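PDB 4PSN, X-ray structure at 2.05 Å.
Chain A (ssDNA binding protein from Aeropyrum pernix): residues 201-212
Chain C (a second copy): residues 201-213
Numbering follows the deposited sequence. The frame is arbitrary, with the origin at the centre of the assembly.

Chain A 201-212: AQNVEKREAVRV
Chain C 201-213: AQNVEKREAVRVV

Each stretch runs from a short strand (202-203) through an extended turn into a helix that begins at residue 206, with Glu A205 and Glu C205 (phi/psi near -74/150) at the N-cap positions. The helix axes approach to 10.3 Å with their N-to-C directions 64° apart (signed -64°), and the register centres on Glu A208 and Glu C208, whose CA atoms lie 6.2 Å apart. Both glutamates are m, t; Glu A208 OE1 accepts a hydrogen bond from Glu A205 N (3.1 Å) and Glu C208 OE1 from Glu C205 N (3.1 Å), tying helix start to interface. Arg C211 (chi1 t, chi2 104°, chi3 p) meets Glu A208 side-on in a bidentate salt bridge, NH2 to OE1 2.7 Å and NE to OE2 2.8 Å, while Val A204 CG1 covers one guanidinium face. Glu C208 instead divides its carboxylate: OE1 takes Arg A207 NE (2.8 Å; p, t, m) and OE2 takes Arg A211 NH1 (3.0 Å; t, t, p). Arg C207 (t, t, m) reaches Glu A205 OE2 through NH1 at 2.7 Å; the counterpart, Arg A207 NH1 to Glu C205 OE2, is a long 3.7 Å bridge of charges alone, the carboxylate lying over the guanidinium face. Water 1 donates to Glu A205 OE1 (3.2 Å) and Glu C205 OE1 (2.7 Å), bridging the like charges.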

ATOM      1  N   ALA A 201       0.628 -21.200 -24.113  1.00 28.78           N
ATOM      2  CA  ALA A 201       0.229 -19.795 -24.057  1.00 27.51           C
ATOM      3  C   ALA A 201       1.030 -19.039 -23.007  1.00 24.70           C
ATOM      4  O   ALA A 201       1.718 -19.631 -22.190  1.00 25.20           O
ATOM      5  CB  ALA A 201      -1.244 -19.660 -23.761  1.00 22.97           C
ATOM      6  N   GLN A 202       0.893 -17.721 -23.015  1.00 21.67           N
ATOM      7  CA  GLN A 202       1.665 -16.859 -22.135  1.00 22.64           C
ATOM      8  C   GLN A 202       0.887 -16.578 -20.849  1.00 22.95           C
ATOM      9  O   GLN A 202      -0.308 -16.296 -20.899  1.00 18.04           O
ATOM     10  CB  GLN A 202       1.986 -15.558 -22.877  1.00 25.81           C
ATOM     11  CG  GLN A 202       2.853 -14.562 -22.121  1.00 46.10           C
ATOM     12  CD  GLN A 202       3.124 -13.298 -22.929  1.00 57.31           C
ATOM     13  OE1 GLN A 202       2.411 -12.998 -23.889  1.00 61.48           O
ATOM     14  NE2 GLN A 202       4.159 -12.556 -22.544  1.00 59.60           N
ATOM     15  N   ASN A 203       1.570 -16.663 -19.707  1.00 18.06           N
ATOM     16  CA  ASN A 203       0.984 -16.277 -18.422  1.00 16.27           C
ATOM     17  C   ASN A 203       0.904 -14.764 -18.323  1.00 19.72           C
ATOM     18  O   ASN A 203       1.912 -14.076 -18.422  1.00 20.67           O
ATOM     19  CB  ASN A 203       1.798 -16.871 -17.258  1.00 16.99           C
ATOM     20  CG  ASN A 203       1.784 -18.386 -17.258  1.00 21.62           C
ATOM     21  OD1 ASN A 203       0.807 -19.007 -16.833  1.00 26.36           O
ATOM     22  ND2 ASN A 203       2.855 -18.990 -17.747  1.00 22.01           N
ATOM     23  N   VAL A 204      -0.306 -14.236 -18.175  1.00 18.20           N
ATOM     24  CA  VAL A 204      -0.498 -12.793 -18.174  1.00 14.87           C
ATOM     25  C   VAL A 204      -1.346 -12.379 -16.977  1.00 16.30           C
ATOM     26  O   VAL A 204      -1.702 -13.210 -16.146  1.00 18.29           O
ATOM     27  CB  VAL A 204      -1.188 -12.308 -19.490  1.00 15.74           C
ATOM     28  CG1 VAL A 204      -0.273 -12.532 -20.663  1.00 18.32           C
ATOM     29  CG2 VAL A 204      -2.541 -13.034 -19.696  1.00 13.51           C
ATOM     30  N   GLU A 205      -1.647 -11.087 -16.871  1.00 18.34           N
ATOM     31  CA  GLU A 205      -2.568 -10.624 -15.838  1.00 19.37           C
ATOM     32  C   GLU A 205      -3.980 -11.007 -16.217  1.00 16.82           C
ATOM     33  O   GLU A 205      -4.323 -11.082 -17.401  1.00 15.35           O
ATOM     34  CB  GLU A 205      -2.471  -9.105 -15.650  1.00 25.78           C
ATOM     35  CG  GLU A 205      -1.157  -8.666 -15.049  1.00 26.20           C
ATOM     36  CD  GLU A 205      -1.171  -7.229 -14.554  1.00 40.67           C
ATOM     37  OE1 GLU A 205      -2.160  -6.500 -14.812  1.00 40.29           O
ATOM     38  OE2 GLU A 205      -0.178  -6.831 -13.906  1.00 47.07           O
ATOM     39  N   LYS A 206      -4.794 -11.255 -15.207  1.00 19.19           N
ATOM     40  CA  LYS A 206      -6.191 -11.556 -15.423  1.00 21.38           C
ATOM     41  C   LYS A 206      -6.868 -10.445 -16.210  1.00 24.23           C
ATOM     42  O   LYS A 206      -7.723 -10.711 -17.055  1.00 18.78           O
ATOM     43  CB  LYS A 206      -6.921 -11.722 -14.088  1.00 20.99           C
ATOM     44  CG  LYS A 206      -8.324 -12.318 -14.225  1.00 23.17           C
ATOM     45  CD  LYS A 206      -9.062 -12.236 -12.893  1.00 30.87           C
ATOM     46  CE  LYS A 206     -10.518 -12.708 -12.981  1.00 39.32           C
ATOM     47  NZ  LYS A 206     -11.253 -12.302 -11.727  1.00 38.28           N
ATOM     48  N   ARG A 207      -6.528  -9.196 -15.907  1.00 17.57           N
ATOM     49  CA  ARG A 207      -7.215  -8.085 -16.559  1.00 24.94           C
ATOM     50  C   ARG A 207      -6.946  -8.094 -18.058  1.00 21.70           C
ATOM     51  O   ARG A 207      -7.794  -7.693 -18.842  1.00 19.73           O
ATOM     52  CB  ARG A 207      -6.851  -6.727 -15.945  1.00 29.16           C
ATOM     53  CG  ARG A 207      -5.453  -6.248 -16.189  1.00 30.60           C
ATOM     54  CD  ARG A 207      -5.273  -4.845 -15.593  1.00 37.54           C
ATOM     55  NE  ARG A 207      -6.132  -3.867 -16.259  1.00 37.99           N
ATOM     56  CZ  ARG A 207      -7.207  -3.296 -15.716  1.00 44.35           C
ATOM     57  NH1 ARG A 207      -7.572  -3.581 -14.473  1.00 37.44           N
ATOM     58  NH2 ARG A 207      -7.920  -2.427 -16.422  1.00 51.36           N
ATOM     59  N   GLU A 208      -5.775  -8.573 -18.457  1.00 17.22           N
ATOM     60  CA  GLU A 208      -5.463  -8.645 -19.877  1.00 17.17           C
ATOM     61  C   GLU A 208      -6.277  -9.755 -20.535  1.00 19.01           C
ATOM     62  O   GLU A 208      -6.874  -9.560 -21.602  1.00 20.62           O
ATOM     63  CB  GLU A 208      -3.976  -8.908 -20.064  1.00 20.05           C
ATOM     64  CG  GLU A 208      -3.097  -7.880 -19.389  1.00 29.48           C
ATOM     65  CD  GLU A 208      -1.625  -8.132 -19.649  1.00 36.88           C
ATOM     66  OE1 GLU A 208      -0.959  -8.736 -18.772  1.00 31.03           O
ATOM     67  OE2 GLU A 208      -1.143  -7.735 -20.740  1.00 32.09           O
ATOM     68  N   ALA A 209      -6.304 -10.925 -19.901  1.00 15.31           N
ATOM     69  CA  ALA A 209      -7.054 -12.045 -20.472  1.00 18.86           C
ATOM     70  C   ALA A 209      -8.526 -11.687 -20.552  1.00 18.42           C
ATOM     71  O   ALA A 209      -9.171 -11.969 -21.556  1.00 20.28           O
ATOM     72  CB  ALA A 209      -6.848 -13.346 -19.674  1.00 17.24           C
ATOM     73  N   VAL A 210      -9.051 -11.073 -19.489  1.00 18.81           N
ATOM     74  CA  VAL A 210     -10.442 -10.620 -19.480  1.00 18.27           C
ATOM     75  C   VAL A 210     -10.725  -9.699 -20.682  1.00 19.07           C
ATOM     76  O   VAL A 210     -11.733  -9.856 -21.384  1.00 18.54           O
ATOM     77  CB  VAL A 210     -10.829  -9.897 -18.149  1.00 25.08           C
ATOM     78  CG1 VAL A 210     -12.104  -9.079 -18.314  1.00 25.59           C
ATOM     79  CG2 VAL A 210     -11.011 -10.901 -17.015  1.00 27.37           C
ATOM     80  N   ARG A 211      -9.841  -8.741 -20.923  1.00 20.66           N
ATOM     81  CA  ARG A 211     -10.027  -7.804 -22.038  1.00 21.86           C
ATOM     82  C   ARG A 211     -10.008  -8.500 -23.403  1.00 20.94           C
ATOM     83  O   ARG A 211     -10.828  -8.198 -24.292  1.00 17.78           O
ATOM     84  CB  ARG A 211      -8.956  -6.712 -21.993  1.00 23.49           C
ATOM     85  CG  ARG A 211      -9.210  -5.550 -22.958  1.00 22.59           C
ATOM     86  CD  ARG A 211      -7.905  -4.808 -23.230  1.00 22.75           C
ATOM     87  NE  ARG A 211      -7.035  -5.535 -24.158  1.00 22.03           N
ATOM     88  CZ  ARG A 211      -5.827  -6.010 -23.863  1.00 26.31           C
ATOM     89  NH1 ARG A 211      -5.327  -5.865 -22.645  1.00 21.64           N
ATOM     90  NH2 ARG A 211      -5.116  -6.636 -24.796  1.00 21.87           N
ATOM     91  N   VAL A 212      -9.079  -9.432 -23.585  1.00 17.41           N
ATOM     92  CA  VAL A 212      -8.972 -10.128 -24.868  1.00 20.14           C
ATOM     93  C   VAL A 212     -10.210 -10.984 -25.106  1.00 20.31           C
ATOM     94  O   VAL A 212     -10.703 -11.063 -26.219  1.00 20.90           O
ATOM     95  CB  VAL A 212      -7.685 -10.981 -24.976  1.00 19.18           C
ATOM     96  CG1 VAL A 212      -7.697 -11.837 -26.287  1.00 13.66           C
ATOM     97  CG2 VAL A 212      -6.457 -10.058 -24.956  1.00 20.74           C
TER
ATOM     98  N   ALA C 201      -9.858   5.520 -28.951  1.00 24.25           N
ATOM     99  CA  ALA C 201      -9.236   4.312 -28.421  1.00 22.89           C
ATOM    100  C   ALA C 201      -9.630   4.101 -26.949  1.00 21.18           C
ATOM    101  O   ALA C 201     -10.072   5.027 -26.280  1.00 23.08           O
ATOM    102  CB  ALA C 201      -7.713   4.423 -28.546  1.00 21.25           C
ATOM    103  N   GLN C 202      -9.420   2.896 -26.439  1.00 17.80           N
ATOM    104  CA  GLN C 202      -9.758   2.589 -25.052  1.00 21.33           C
ATOM    105  C   GLN C 202      -8.610   2.969 -24.096  1.00 22.33           C
ATOM    106  O   GLN C 202      -7.450   2.672 -24.365  1.00 21.05           O
ATOM    107  CB  GLN C 202     -10.060   1.085 -24.935  1.00 23.55           C
ATOM    108  CG  GLN C 202     -10.474   0.641 -23.545  1.00 36.82           C
ATOM    109  CD  GLN C 202     -10.672  -0.871 -23.424  1.00 49.57           C
ATOM    110  OE1 GLN C 202      -9.814  -1.660 -23.812  1.00 48.73           O
ATOM    111  NE2 GLN C 202     -11.811  -1.271 -22.879  1.00 53.80           N
ATOM    112  N   ASN C 203      -8.933   3.620 -22.984  1.00 20.09           N
ATOM    113  CA  ASN C 203      -7.958   3.876 -21.925  1.00 22.32           C
ATOM    114  C   ASN C 203      -7.702   2.619 -21.103  1.00 23.98           C
ATOM    115  O   ASN C 203      -8.636   2.021 -20.584  1.00 24.07           O
ATOM    116  CB  ASN C 203      -8.458   4.978 -21.007  1.00 19.58           C
ATOM    117  CG  ASN C 203      -8.714   6.265 -21.744  1.00 23.14           C
ATOM    118  OD1 ASN C 203      -9.823   6.510 -22.224  1.00 30.55           O
ATOM    119  ND2 ASN C 203      -7.687   7.089 -21.857  1.00 20.78           N
ATOM    120  N   VAL C 204      -6.442   2.217 -20.996  1.00 18.93           N
ATOM    121  CA  VAL C 204      -6.098   0.985 -20.301  1.00 20.34           C
ATOM    122  C   VAL C 204      -4.956   1.221 -19.322  1.00 21.18           C
ATOM    123  O   VAL C 204      -4.396   2.315 -19.251  1.00 20.36           O
ATOM    124  CB  VAL C 204      -5.671  -0.113 -21.301  1.00 19.13           C
ATOM    125  CG1 VAL C 204      -6.847  -0.493 -22.216  1.00 23.27           C
ATOM    126  CG2 VAL C 204      -4.485   0.359 -22.116  1.00 18.26           C
ATOM    127  N   GLU C 205      -4.605   0.196 -18.568  1.00 18.96           N
ATOM    128  CA  GLU C 205      -3.376   0.262 -17.776  1.00 22.50           C
ATOM    129  C   GLU C 205      -2.156   0.122 -18.672  1.00 23.90           C
ATOM    130  O   GLU C 205      -2.218  -0.523 -19.723  1.00 25.39           O
ATOM    131  CB  GLU C 205      -3.389  -0.805 -16.676  1.00 24.59           C
ATOM    132  CG  GLU C 205      -4.505  -0.578 -15.664  1.00 27.55           C
ATOM    133  CD  GLU C 205      -4.319  -1.334 -14.336  1.00 32.41           C
ATOM    134  OE1 GLU C 205      -3.432  -2.209 -14.243  1.00 31.18           O
ATOM    135  OE2 GLU C 205      -5.077  -1.043 -13.380  1.00 32.60           O
ATOM    136  N   LYS C 206      -1.054   0.744 -18.256  1.00 20.69           N
ATOM    137  CA  LYS C 206       0.158   0.804 -19.056  1.00 25.17           C
ATOM    138  C   LYS C 206       0.664  -0.573 -19.524  1.00 25.81           C
ATOM    139  O   LYS C 206       1.052  -0.745 -20.689  1.00 22.84           O
ATOM    140  CB  LYS C 206       1.257   1.549 -18.283  1.00 25.92           C
ATOM    141  CG  LYS C 206       2.458   1.924 -19.138  1.00 29.86           C
ATOM    142  CD  LYS C 206       3.581   2.520 -18.289  1.00 37.97           C
ATOM    143  CE  LYS C 206       4.534   3.367 -19.127  1.00 43.94           C
ATOM    144  NZ  LYS C 206       5.829   3.678 -18.449  1.00 47.65           N
ATOM    145  N   ARG C 207       0.672  -1.550 -18.623  1.00 22.38           N
ATOM    146  CA  ARG C 207       1.111  -2.903 -18.985  1.00 27.94           C
ATOM    147  C   ARG C 207       0.287  -3.528 -20.127  1.00 22.45           C
ATOM    148  O   ARG C 207       0.817  -4.293 -20.935  1.00 21.17           O
ATOM    149  CB  ARG C 207       1.101  -3.827 -17.756  1.00 30.73           C
ATOM    150  CG  ARG C 207       1.733  -5.202 -17.991  1.00 37.92           C
ATOM    151  CD  ARG C 207       1.861  -6.006 -16.677  1.00 49.67           C
ATOM    152  NE  ARG C 207       2.852  -5.419 -15.770  1.00 52.97           N
ATOM    153  CZ  ARG C 207       2.565  -4.763 -14.646  1.00 50.33           C
ATOM    154  NH1 ARG C 207       1.304  -4.615 -14.251  1.00 43.99           N
ATOM    155  NH2 ARG C 207       3.550  -4.260 -13.907  1.00 56.24           N
ATOM    156  N   GLU C 208      -1.001  -3.213 -20.203  1.00 17.78           N
ATOM    157  CA  GLU C 208      -1.821  -3.803 -21.251  1.00 22.78           C
ATOM    158  C   GLU C 208      -1.331  -3.268 -22.587  1.00 23.45           C
ATOM    159  O   GLU C 208      -1.216  -4.017 -23.561  1.00 22.92           O
ATOM    160  CB  GLU C 208      -3.300  -3.459 -21.072  1.00 18.71           C
ATOM    161  CG  GLU C 208      -3.875  -3.835 -19.706  1.00 26.55           C
ATOM    162  CD  GLU C 208      -5.372  -3.517 -19.601  1.00 32.18           C
ATOM    163  OE1 GLU C 208      -5.757  -2.650 -18.786  1.00 34.60           O
ATOM    164  OE2 GLU C 208      -6.159  -4.136 -20.343  1.00 26.57           O
ATOM    165  N   ALA C 209      -1.046  -1.966 -22.620  1.00 21.15           N
ATOM    166  CA  ALA C 209      -0.611  -1.323 -23.851  1.00 21.25           C
ATOM    167  C   ALA C 209       0.764  -1.851 -24.207  1.00 17.75           C
ATOM    168  O   ALA C 209       1.032  -2.137 -25.357  1.00 21.29           O
ATOM    169  CB  ALA C 209      -0.599   0.213 -23.709  1.00 19.50           C
ATOM    170  N   VAL C 210       1.633  -2.007 -23.211  1.00 18.68           N
ATOM    171  CA  VAL C 210       2.996  -2.490 -23.489  1.00 18.35           C
ATOM    172  C   VAL C 210       2.968  -3.862 -24.158  1.00 18.48           C
ATOM    173  O   VAL C 210       3.679  -4.113 -25.134  1.00 21.67           O
ATOM    174  CB  VAL C 210       3.890  -2.542 -22.211  1.00 21.15           C
ATOM    175  CG1 VAL C 210       5.213  -3.268 -22.487  1.00 23.60           C
ATOM    176  CG2 VAL C 210       4.165  -1.138 -21.670  1.00 22.81           C
ATOM    177  N   ARG C 211       2.127  -4.748 -23.643  1.00 21.48           N
ATOM    178  CA  ARG C 211       2.022  -6.106 -24.173  1.00 25.21           C
ATOM    179  C   ARG C 211       1.584  -6.113 -25.644  1.00 23.27           C
ATOM    180  O   ARG C 211       2.111  -6.874 -26.460  1.00 23.27           O
ATOM    181  CB  ARG C 211       1.036  -6.912 -23.317  1.00 23.25           C
ATOM    182  CG  ARG C 211       0.803  -8.332 -23.766  1.00 29.60           C
ATOM    183  CD  ARG C 211       1.528  -9.323 -22.875  1.00 35.73           C
ATOM    184  NE  ARG C 211       1.201  -9.157 -21.453  1.00 31.26           N
ATOM    185  CZ  ARG C 211       2.042  -9.470 -20.469  1.00 35.18           C
ATOM    186  NH1 ARG C 211       3.239  -9.951 -20.768  1.00 33.31           N
ATOM    187  NH2 ARG C 211       1.700  -9.292 -19.198  1.00 36.15           N
ATOM    188  N   VAL C 212       0.615  -5.269 -25.987  1.00 21.93           N
ATOM    189  CA  VAL C 212       0.132  -5.203 -27.365  1.00 18.04           C
ATOM    190  C   VAL C 212       1.219  -4.662 -28.314  1.00 20.29           C
ATOM    191  O   VAL C 212       1.439  -5.197 -29.409  1.00 21.62           O
ATOM    192  CB  VAL C 212      -1.159  -4.361 -27.477  1.00 19.48           C
ATOM    193  CG1 VAL C 212      -1.467  -4.016 -28.941  1.00 17.31           C
ATOM    194  CG2 VAL C 212      -2.348  -5.104 -26.831  1.00 21.02           C
ATOM    195  N   VAL C 213       1.894  -3.602 -27.889  1.00 21.71           N
ATOM    196  CA  VAL C 213       2.987  -3.028 -28.673  1.00 19.60           C
ATOM    197  C   VAL C 213       4.043  -4.095 -28.960  1.00 26.36           C
ATOM    198  O   VAL C 213       4.459  -4.282 -30.104  1.00 21.15           O
ATOM    199  CB  VAL C 213       3.609  -1.812 -27.941  1.00 22.37           C
ATOM    200  CG1 VAL C 213       4.871  -1.292 -28.661  1.00 25.44           C
ATOM    201  CG2 VAL C 213       2.579  -0.715 -27.797  1.00 20.98           C
TER
HETATM  202  O   HOH W   1      -1.453  -3.496 -15.486  1.00 41.10           O
HETATM  203  O   HOH W   2      -2.595  -6.678 -22.962  1.00 25.94           O